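Local atomic coordinates of ABC-type transport system, sugar-family extracellular solute-binding protein (PDB entry 6HNI), a protein that binds tyrosine in the cleft between its two lobes, probably for uptake by an ABC transporter, and has adhesive properties. Residues 214-219 with 239-244. The protein carries 1 engineered substitution. Numbering follows the deposited sequence.
Sequences VPTDNL and IAAESG. With TYR (tyrosine), chain B.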
ATOM      1  N   VAL A 214       1.931  -8.623   7.798  1.00 12.19           N
ATOM      2  CA  VAL A 214       0.969  -7.582   7.445  1.00 11.51           C
ATOM      3  C   VAL A 214       1.103  -7.268   5.956  1.00 11.21           C
ATOM      4  O   VAL A 214       2.083  -6.595   5.542  1.00 13.28           O
ATOM      5  CB  VAL A 214       1.127  -6.363   8.336  1.00 11.75           C
ATOM      6  CG1 VAL A 214       0.154  -5.250   7.936  1.00 11.57           C
ATOM      7  CG2 VAL A 214       0.949  -6.735   9.816  1.00 13.30           C
ATOM      8  N   PRO A 215       0.160  -7.712   5.153  1.00 11.14           N
ATOM      9  CA  PRO A 215       0.168  -7.331   3.727  1.00 12.11           C
ATOM     10  C   PRO A 215      -0.156  -5.844   3.592  1.00 11.39           C
ATOM     11  O   PRO A 215      -0.396  -5.136   4.544  1.00 12.07           O
ATOM     12  CB  PRO A 215      -0.948  -8.188   3.112  1.00 13.11           C
ATOM     13  CG  PRO A 215      -1.674  -8.796   4.228  1.00 16.62           C
ATOM     14  CD  PRO A 215      -1.109  -8.386   5.530  1.00 14.04           C
ATOM     15  N   THR A 216      -0.079  -5.377   2.329  1.00 10.98           N
ATOM     16  CA  THR A 216      -0.525  -4.007   2.033  1.00 11.20           C
ATOM     17  C   THR A 216      -2.053  -3.896   1.948  1.00 11.75           C
ATOM     18  O   THR A 216      -2.662  -3.852   0.902  1.00 13.20           O
ATOM     19  CB  THR A 216       0.188  -3.417   0.774  1.00 11.55           C
ATOM     20  OG1 THR A 216      -0.165  -4.120  -0.374  1.00 12.82           O
ATOM     21  CG2 THR A 216       1.687  -3.393   1.020  1.00 12.20           C
ATOM     22  N   ASP A 217      -2.646  -4.058   3.159  1.00 12.29           N
ATOM     23  CA  ASP A 217      -4.036  -3.983   3.441  1.00  9.78           C
ATOM     24  C   ASP A 217      -4.338  -2.645   4.136  1.00 10.94           C
ATOM     25  O   ASP A 217      -3.724  -2.294   5.129  1.00 12.02           O
ATOM     26  CB  ASP A 217      -4.359  -5.133   4.448  1.00 10.85           C
ATOM     27  CG  ASP A 217      -5.829  -5.202   4.780  1.00 12.51           C
ATOM     28  OD1 ASP A 217      -6.324  -4.470   5.671  1.00 15.14           O
ATOM     29  OD2 ASP A 217      -6.501  -6.021   4.128  1.00 17.27           O
ATOM     30  N   ASN A 218      -5.233  -1.848   3.503  1.00 11.47           N
ATOM     31  CA  ASN A 218      -5.518  -0.534   3.986  1.00 11.72           C
ATOM     32  C   ASN A 218      -6.146  -0.480   5.368  1.00 11.92           C
ATOM     33  O   ASN A 218      -5.835   0.366   6.148  1.00 14.01           O
ATOM     34  CB  ASN A 218      -6.385   0.240   2.979  1.00 11.67           C
ATOM     35  CG  ASN A 218      -5.656   0.532   1.668  1.00 11.04           C
ATOM     36  OD1 ASN A 218      -4.748   1.397   1.634  1.00 13.00           O
ATOM     37  ND2 ASN A 218      -6.022  -0.176   0.629  1.00 11.43           N
ATOM     38  N   LEU A 219      -7.021  -1.461   5.626  1.00 11.77           N
ATOM     39  CA  LEU A 219      -7.699  -1.533   6.941  1.00 11.79           C
ATOM     40  C   LEU A 219      -6.695  -1.814   8.067  1.00 13.02           C
ATOM     41  O   LEU A 219      -6.644  -1.086   9.057  1.00 14.57           O
ATOM     42  CB  LEU A 219      -8.815  -2.556   6.854  1.00 12.67           C
ATOM     43  CG  LEU A 219      -9.683  -2.591   8.112  1.00 14.41           C
ATOM     44  CD1 LEU A 219     -10.457  -1.306   8.287  1.00 18.15           C
ATOM     45  CD2 LEU A 219     -10.622  -3.787   8.026  1.00 15.96           C
ATOM     46  N   ILE A 239       6.048  -8.691  10.887  1.00 12.45           N
ATOM     47  CA  ILE A 239       6.731  -8.305   9.622  1.00 12.59           C
ATOM     48  C   ILE A 239       5.661  -7.701   8.762  1.00 12.23           C
ATOM     49  O   ILE A 239       4.671  -8.315   8.411  1.00 14.66           O
ATOM     50  CB  ILE A 239       7.341  -9.536   8.944  1.00 13.91           C
ATOM     51  CG1 ILE A 239       8.383 -10.220   9.826  1.00 16.62           C
ATOM     52  CG2 ILE A 239       7.922  -9.148   7.599  1.00 13.78           C
ATOM     53  CD1 ILE A 239       9.446  -9.350  10.400  1.00 21.09           C
ATOM     54  N   ALA A 240       5.939  -6.469   8.285  1.00 11.24           N
ATOM     55  CA  ALA A 240       5.022  -5.813   7.350  1.00 11.23           C
ATOM     56  C   ALA A 240       5.612  -5.790   5.954  1.00 11.16           C
ATOM     57  O   ALA A 240       6.848  -5.836   5.788  1.00 13.20           O
ATOM     58  CB  ALA A 240       4.737  -4.390   7.788  1.00 12.76           C
ATOM     59  N   ALA A 241       4.741  -5.653   4.974  1.00 11.76           N
ATOM     60  CA  ALA A 241       5.158  -5.564   3.558  1.00 11.66           C
ATOM     61  C   ALA A 241       5.895  -4.277   3.204  1.00 11.65           C
ATOM     62  O   ALA A 241       6.657  -4.302   2.242  1.00 13.42           O
ATOM     63  CB  ALA A 241       3.958  -5.724   2.669  1.00 12.54           C
ATOM     64  N   GLU A 242       5.700  -3.219   3.967  1.00 11.41           N
ATOM     65  CA  GLU A 242       6.340  -1.917   3.706  1.00 11.38           C
ATOM     66  C   GLU A 242       6.524  -1.144   4.965  1.00 11.09           C
ATOM     67  O   GLU A 242       6.128  -1.634   6.045  1.00 13.89           O
ATOM     68  CB  GLU A 242       5.578  -1.144   2.628  1.00 13.05           C
ATOM     69  CG  GLU A 242       4.131  -0.795   2.933  1.00 12.81           C
ATOM     70  CD  GLU A 242       3.912   0.554   3.602  1.00 13.46           C
ATOM     71  OE1 GLU A 242       4.845   1.414   3.614  1.00 15.32           O
ATOM     72  OE2 GLU A 242       2.777   0.790   4.112  1.00 14.23           O
ATOM     73  N   SER A 243       7.206  -0.013   4.908  1.00 12.74           N
ATOM     74  CA  SER A 243       7.717   0.633   6.089  1.00 13.68           C
ATOM     75  C   SER A 243       6.700   1.441   6.892  1.00 13.18           C
ATOM     76  O   SER A 243       6.961   1.722   8.052  1.00 14.15           O
ATOM     77  CB  SER A 243       8.944   1.460   5.787  1.00 13.24           C
ATOM     78  OG  SER A 243       8.646   2.621   5.030  1.00 18.24           O
ATOM     79  N   GLY A 244       5.560   1.823   6.304  1.00 13.65           N
ATOM     80  CA  GLY A 244       4.567   2.582   7.043  1.00 13.45           C
ATOM     81  C   GLY A 244       4.172   1.866   8.340  1.00 12.64           C
ATOM     82  O   GLY A 244       4.200   2.445   9.429  1.00 14.65           O
TER
HETATM   83  N   TYR B 401      -1.591  -1.936  -1.743  1.00 10.93           N
HETATM   84  CA  TYR B 401      -2.768  -1.231  -1.206  1.00 10.93           C
HETATM   85  C   TYR B 401      -3.857  -1.179  -2.265  1.00 11.51           C
HETATM   86  O   TYR B 401      -4.848  -0.493  -2.046  1.00 11.91           O
HETATM   87  CB  TYR B 401      -2.410   0.119  -0.553  1.00 10.40           C
HETATM   88  CG  TYR B 401      -1.559  -0.034   0.663  1.00  9.31           C
HETATM   89  CD1 TYR B 401      -2.102  -0.649   1.830  1.00 10.39           C
HETATM   90  CD2 TYR B 401      -0.244   0.319   0.719  1.00 11.24           C
HETATM   91  CE1 TYR B 401      -1.309  -0.871   2.925  1.00 11.71           C
HETATM   92  CE2 TYR B 401       0.565   0.105   1.813  1.00 10.99           C
HETATM   93  CZ  TYR B 401       0.014  -0.520   2.956  1.00 11.01           C
HETATM   94  OH  TYR B 401       0.810  -0.753   4.060  1.00 12.96           O
HETATM   95  OXT TYR B 401      -3.781  -1.880  -3.253  1.00 11.69           O
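With chi1 at 65°, Thr216 has OG1 wedged between its backbone N and carbonyl carbon, which leaves CG2 anti to the carbonyl carbon. The methyl lies against Ala241, Thr216 CG2 to Ala241 CB 3.6 Å, while the hydroxyl accepts from the amino group of the bound tyrosine, Thr216 OG1 to ligand N 2.9 Å, and also pairs with Gln172. Glu242 has its CG wedged in the same way (chi1 61°), and its bend at chi2 brings the carboxylate to the far end of the ligand. There Glu242 OE2 accepts a short hydrogen bond from the phenol OH, 2.5 Å away. Glu242 is the N-cap of the helix that follows: Gly244 N lies 2.8 Å from Glu242 OE1 and approaches from above the carboxylate plane, in a nearly straight bond of 169°. With one oxygen on the helix end and one on the phenol, the carboxylate is fixed in its rotation; the helix N-terminus probably stabilises its negative charge. Behind the site, strands 211-214 and 238-240 run parallel in one lobe of a periplasmic-binding-protein fold, and the chain leaves the C-terminal end of each strand toward the cleft. Val214 N donates to Ile239 O (2.8 Å), and Val214 O receives Ala241 N (2.9 Å) nearly along the C=O axis; this second bond lies just past the strand ends, where the ligand-binding loops begin. Asn218, in the first turn of its helix, reaches the ligand carboxylate through Asn218 ND2, 2.9 Å from the ligand O, and its OD1 pairs with His34 of the opposite lobe.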